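Local atomic coordinates of putative secreted protein (Streptomyces coelicolor A3, PDB entry 2QF9), a protein that is of unknown function, is probably secreted, and belongs to the DUF305 family, whose helical domain is grouped with the ferritin-like folds. Residues G59-L63 against W64-K68; E136-V140 against G141-R145. All coordinates share one frame; numbering follows the deposited sequence.

Both contacts are local and peripheral, at the same end of the helical bundle, their centres about 16 Å apart; each mixes buried residues (Trp60, Leu61; Cys138, Glu143) with exposed ones (Ala65, Pro67, Lys68; Thr139). Contact 1 ends helix 37-63; contact 2 turns helix 109-137 into helix 141-167. The first is rich in polar links: a Schellman motif, plus a salt bridge and a water bridge made by one conformer of Asp62. The second has a single clear hydrogen bond across its segments and relies on aliphatic packing beside a disulfide. They meet directly, Trp60 CZ2 lying 3.6 Å from Val142 CG2 and Trp64 CH2 3.5 Å from Glu143 OE1. Leu63 of the second subunit packs on both.

Contact 1 (G59-L63 against W64-K68); sequences GWLDL and WALPK
Trp64, the first residue beyond helix 37-63, hydrogen-bonds through its N to Trp60 O at 2.8 Å, continuing the helical pattern by one step. Its indole then folds back against the last turn: with CG anti to the carbonyl carbon (chi1 -62°), one ring face receives Trp60 O, which stands above the plane near the rim, and the six-membered ring receives Trp60 CB as a CH-pi contact, 3.8 Å from CB to the ring centroid. The two indoles are near parallel but slid apart, so they barely overlap. Ala65 takes a positive phi of 54°, which reverses the chain. Its N bonds to Asp62 O from above the carbonyl plane, while Leu66 N reaches Leu61 O at 2.9 Å in an almost straight bond (174° at the hydrogen). These two bonds back into the final turn make a Schellman motif. Leu66 also lays its CB 4.1 Å from Leu61 CD2, the two side chains crossing at about a right angle. Asp62 is modelled in two conformers; in the one described, a water donates to both its OD1 and Leu66 O. After Pro67 the chain runs back beside the helix, and the side chain of Lys68, bent at its outer torsions, brings NZ to the Asp62 carboxylate. NZ lies 3.0 Å from Asp62 OD2, on the syn lone pair, in a salt bridge that links, in this conformer, the returning chain to the helix; a weak bond to OD1 accompanies it. Around this terminus, Leu61 and Leu66 pack on helix 8-31, where Arg14 NE also holds Pro67 O. Trp60 and Trp64 press on helix 141-167, and Trp60 NE1 bonds to Gly59 O of the second subunit, placing the helix end at the dimer interface.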
loop_
_atom_site.group_PDB
_atom_site.type_symbol
_atom_site.label_atom_id
_atom_site.label_comp_id
_atom_site.label_asym_id
_atom_site.label_seq_id
_atom_site.Cartn_x
_atom_site.Cartn_y
_atom_site.Cartn_z
ATOM N N GLY A 59 3.634 3.812 -10.544
ATOM C CA GLY A 59 4.926 3.393 -11.086
ATOM C C GLY A 59 4.949 3.419 -12.611
ATOM O O GLY A 59 5.962 3.797 -13.229
ATOM N N TRP A 60 3.823 3.054 -13.225
ATOM C CA TRP A 60 3.720 3.119 -14.695
ATOM C C TRP A 60 3.777 4.563 -15.165
ATOM O O TRP A 60 4.537 4.904 -16.080
ATOM C CB TRP A 60 2.477 2.381 -15.224
ATOM C CG TRP A 60 2.496 0.890 -14.944
ATOM C CD1 TRP A 60 3.603 0.098 -14.744
ATOM C CD2 TRP A 60 1.361 0.026 -14.825
ATOM N NE1 TRP A 60 3.221 -1.216 -14.514
ATOM C CE2 TRP A 60 1.852 -1.283 -14.555
ATOM C CE3 TRP A 60 -0.024 0.225 -14.931
ATOM C CZ2 TRP A 60 1.003 -2.387 -14.385
ATOM C CZ3 TRP A 60 -0.876 -0.885 -14.751
ATOM C CH2 TRP A 60 -0.352 -2.170 -14.482
ATOM N N LEU A 61 2.995 5.422 -14.521
ATOM C CA LEU A 61 2.978 6.839 -14.887
ATOM C C LEU A 61 4.391 7.426 -14.768
ATOM O O LEU A 61 4.840 8.170 -15.640
ATOM C CB LEU A 61 1.965 7.605 -14.028
ATOM C CG LEU A 61 0.486 7.319 -14.326
ATOM C CD1 LEU A 61 -0.394 7.909 -13.231
ATOM C CD2 LEU A 61 0.068 7.890 -15.703
ATOM N N ASP A 62 5.099 7.051 -13.702
ATOM C CA ASP A 62 6.456 7.519 -13.486
ATOM C C ASP A 62 7.391 7.035 -14.590
ATOM O O ASP A 62 8.097 7.847 -15.198
ATOM C CB ASP A 62 6.949 7.088 -12.107
ATOM C CG ASP A 62 6.416 7.976 -10.998
ATOM O OD1 ASP A 62 5.793 9.033 -11.303
ATOM O OD2 ASP A 62 6.620 7.621 -9.814
ATOM N N LEU A 63 7.364 5.728 -14.862
ATOM C CA LEU A 63 8.196 5.116 -15.900
ATOM C C LEU A 63 7.918 5.757 -17.282
ATOM O O LEU A 63 8.846 5.966 -18.095
ATOM C CB LEU A 63 7.930 3.614 -15.956
ATOM C CG LEU A 63 8.799 2.726 -16.854
ATOM C CD1 LEU A 63 10.212 2.619 -16.329
ATOM C CD2 LEU A 63 8.204 1.340 -16.937
ATOM N N TRP A 64 6.649 6.092 -17.512
ATOM C CA TRP A 64 6.216 6.727 -18.754
ATOM C C TRP A 64 6.458 8.245 -18.797
ATOM O O TRP A 64 6.147 8.887 -19.808
ATOM C CB TRP A 64 4.737 6.441 -19.004
ATOM C CG TRP A 64 4.399 4.981 -19.186
ATOM C CD1 TRP A 64 5.218 3.997 -19.682
ATOM C CD2 TRP A 64 3.135 4.358 -18.937
ATOM N NE1 TRP A 64 4.555 2.801 -19.719
ATOM C CE2 TRP A 64 3.268 2.992 -19.281
ATOM C CE3 TRP A 64 1.906 4.817 -18.439
ATOM C CZ2 TRP A 64 2.211 2.070 -19.139
ATOM C CZ3 TRP A 64 0.847 3.898 -18.301
ATOM C CH2 TRP A 64 1.009 2.547 -18.664
ATOM N N ALA A 65 7.015 8.808 -17.726
ATOM C CA ALA A 65 7.213 10.268 -17.586
ATOM C C ALA A 65 5.917 11.073 -17.800
ATOM O O ALA A 65 5.902 12.085 -18.524
ATOM C CB ALA A 65 8.315 10.765 -18.522
ATOM N N LEU A 66 4.829 10.608 -17.195
ATOM C CA LEU A 66 3.528 11.275 -17.307
ATOM C C LEU A 66 3.121 11.815 -15.931
ATOM O O LEU A 66 3.335 11.148 -14.925
ATOM C CB LEU A 66 2.478 10.322 -17.877
ATOM C CG LEU A 66 2.665 9.800 -19.308
ATOM C CD1 LEU A 66 1.572 8.813 -19.693
ATOM C CD2 LEU A 66 2.719 10.942 -20.328
ATOM N N PRO A 67 2.589 13.054 -15.874
ATOM C CA PRO A 67 2.145 13.608 -14.592
ATOM C C PRO A 67 1.117 12.712 -13.890
ATOM O O PRO A 67 0.287 12.090 -14.545
ATOM C CB PRO A 67 1.487 14.932 -15.007
ATOM C CG PRO A 67 2.206 15.319 -16.255
ATOM C CD PRO A 67 2.396 14.021 -16.977
ATOM N N LYS A 68 1.181 12.654 -12.562
ATOM C CA LYS A 68 0.219 11.869 -11.804
ATOM C C LYS A 68 -1.118 12.610 -11.674
ATOM O O LYS A 68 -2.145 12.001 -11.387
ATOM C CB LYS A 68 0.803 11.458 -10.444
ATOM C CG LYS A 68 1.830 10.323 -10.547
ATOM C CD LYS A 68 2.593 10.107 -9.236
ATOM C CE LYS A 68 4.046 10.585 -9.315
ATOM N NZ LYS A 68 4.970 9.731 -8.475
HETATM O O HOH W 1 5.004 10.771 -13.034
#

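Contact 2 (E136-V140 against G141-R145); sequences ERCTV and GVEKR
The short turn between helices 109-137 and 141-167 brings Cys138 against Lys144 and puts Val140 at the N-cap position of the second helix. Val140 O accepts Lys144 N at 2.9 Å, a nearly straight bond (172° at the hydrogen) that starts the helical pattern. Lys144 sends its aliphatic chain back across the turn: CG lies 3.6 Å from Cys138 CB, and CD passes 3.1 Å from Cys138 O. Its CG is anti to the carbonyl carbon (chi1 -74°), and a bend at chi3 carries CE past the same oxygen. An alanine at Lys144 lacks the chain beyond CB and would probably leave Cys138 CB and O without this apolar cover, opening a gap beside the turn. One residue earlier, Glu143 CB lies 4.1 Å from Val140 CB. The extended Glu143 chain brings OE2 to 4.1 Å from Cys138 SG, a loose approach to the sulfur, which forms a disulfide with Cys134. On the dimer side, Val140 CG1 and Val142 CG1 sit 3.8 Å apart; the two valines lie side by side and point the same way, and both pack on Leu63 of the second subunit. Asp9 of helix 8-31 fastens the turn from outside, its OD1 accepting Val140 N and its OD2 bonded to Thr139 OG1; Glu143 OE1, probably of like charge, lies close to that OD1. Such a tight connection, with only three residues between the two helices, is that of a helical hairpin, consistent with the all-helical bundle of a ferritin-like family; here the Cys134-Cys138 disulfide also staples the end of the first helix to the turn.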
loop_
_atom_site.group_PDB
_atom_site.type_symbol
_atom_site.label_atom_id
_atom_site.label_comp_id
_atom_site.label_asym_id
_atom_site.label_seq_id
_atom_site.Cartn_x
_atom_site.Cartn_y
_atom_site.Cartn_z
ATOM N N GLU A 136 -12.074 -2.027 -22.133
ATOM C CA GLU A 136 -12.462 -1.573 -23.475
ATOM C C GLU A 136 -11.422 -0.690 -24.175
ATOM O O GLU A 136 -11.171 -0.871 -25.372
ATOM C CB GLU A 136 -13.796 -0.833 -23.408
ATOM C CG GLU A 136 -14.297 -0.276 -24.745
ATOM C CD GLU A 136 -15.565 0.531 -24.579
ATOM O OE1 GLU A 136 -16.416 0.131 -23.750
ATOM O OE2 GLU A 136 -15.713 1.564 -25.276
ATOM N N ARG A 137 -10.818 0.255 -23.445
ATOM C CA ARG A 137 -10.096 1.368 -24.072
ATOM C C ARG A 137 -8.564 1.343 -23.908
ATOM O O ARG A 137 -7.838 1.888 -24.751
ATOM C CB ARG A 137 -10.619 2.709 -23.550
ATOM C CG ARG A 137 -12.079 3.027 -23.879
ATOM C CD ARG A 137 -12.482 4.334 -23.229
ATOM N NE ARG A 137 -13.847 4.732 -23.576
ATOM C CZ ARG A 137 -14.155 5.568 -24.568
ATOM N NH1 ARG A 137 -13.200 6.095 -25.324
ATOM N NH2 ARG A 137 -15.428 5.874 -24.816
ATOM N N CYS A 138 -8.075 0.767 -22.808
ATOM C CA CYS A 138 -6.631 0.665 -22.584
ATOM C C CYS A 138 -5.935 -0.145 -23.678
ATOM O O CYS A 138 -6.532 -1.063 -24.280
ATOM C CB CYS A 138 -6.328 0.046 -21.220
ATOM S SG CYS A 138 -6.745 1.168 -19.837
ATOM N N THR A 139 -4.669 0.197 -23.903
ATOM C CA THR A 139 -3.838 -0.459 -24.919
ATOM C C THR A 139 -2.630 -1.215 -24.330
ATOM O O THR A 139 -2.054 -2.092 -24.985
ATOM C CB THR A 139 -3.353 0.557 -25.999
ATOM O OG1 THR A 139 -2.375 1.439 -25.436
ATOM C CG2 THR A 139 -4.507 1.385 -26.544
ATOM N N VAL A 140 -2.237 -0.869 -23.104
ATOM C CA VAL A 140 -1.112 -1.517 -22.440
ATOM C C VAL A 140 -1.559 -2.835 -21.794
ATOM O O VAL A 140 -2.464 -2.856 -20.945
ATOM C CB VAL A 140 -0.453 -0.581 -21.376
ATOM C CG1 VAL A 140 0.610 -1.326 -20.601
ATOM C CG2 VAL A 140 0.131 0.669 -22.031
ATOM N N GLY A 141 -0.927 -3.925 -22.215
ATOM C CA GLY A 141 -1.368 -5.269 -21.856
ATOM C C GLY A 141 -1.476 -5.493 -20.359
ATOM O O GLY A 141 -2.500 -5.978 -19.876
ATOM N N VAL A 142 -0.424 -5.127 -19.613
ATOM C CA VAL A 142 -0.414 -5.368 -18.172
ATOM C C VAL A 142 -1.519 -4.557 -17.462
ATOM O O VAL A 142 -2.101 -5.022 -16.481
ATOM C CB VAL A 142 0.996 -5.116 -17.556
ATOM C CG1 VAL A 142 1.449 -3.667 -17.746
ATOM C CG2 VAL A 142 1.042 -5.530 -16.113
ATOM N N GLU A 143 -1.793 -3.366 -17.982
ATOM C CA GLU A 143 -2.845 -2.487 -17.448
ATOM C C GLU A 143 -4.252 -3.010 -17.745
ATOM O O GLU A 143 -5.121 -2.989 -16.862
ATOM C CB GLU A 143 -2.680 -1.064 -17.971
ATOM C CG GLU A 143 -3.539 -0.064 -17.212
ATOM C CD GLU A 143 -3.258 1.379 -17.579
ATOM O OE1 GLU A 143 -2.319 1.636 -18.362
ATOM O OE2 GLU A 143 -3.979 2.258 -17.066
ATOM N N LYS A 144 -4.473 -3.464 -18.984
ATOM C CA LYS A 144 -5.729 -4.132 -19.367
ATOM C C LYS A 144 -6.010 -5.347 -18.470
ATOM O O LYS A 144 -7.129 -5.521 -17.971
ATOM C CB LYS A 144 -5.684 -4.568 -20.838
ATOM C CG LYS A 144 -5.818 -3.419 -21.822
ATOM C CD LYS A 144 -5.707 -3.911 -23.265
ATOM C CE LYS A 144 -7.017 -4.504 -23.791
ATOM N NZ LYS A 144 -6.783 -5.285 -25.068
ATOM N N ARG A 145 -4.990 -6.177 -18.257
ATOM C CA ARG A 145 -5.138 -7.377 -17.452
ATOM C C ARG A 145 -5.409 -7.031 -16.001
ATOM O O ARG A 145 -6.205 -7.708 -15.341
ATOM C CB ARG A 145 -3.915 -8.277 -17.574
ATOM C CG ARG A 145 -3.769 -8.860 -18.979
ATOM C CD ARG A 145 -2.802 -10.029 -19.033
ATOM N NE ARG A 145 -1.477 -9.676 -18.534
ATOM C CZ ARG A 145 -0.483 -9.194 -19.282
ATOM N NH1 ARG A 145 -0.645 -8.996 -20.588
ATOM N NH2 ARG A 145 0.683 -8.917 -18.713
#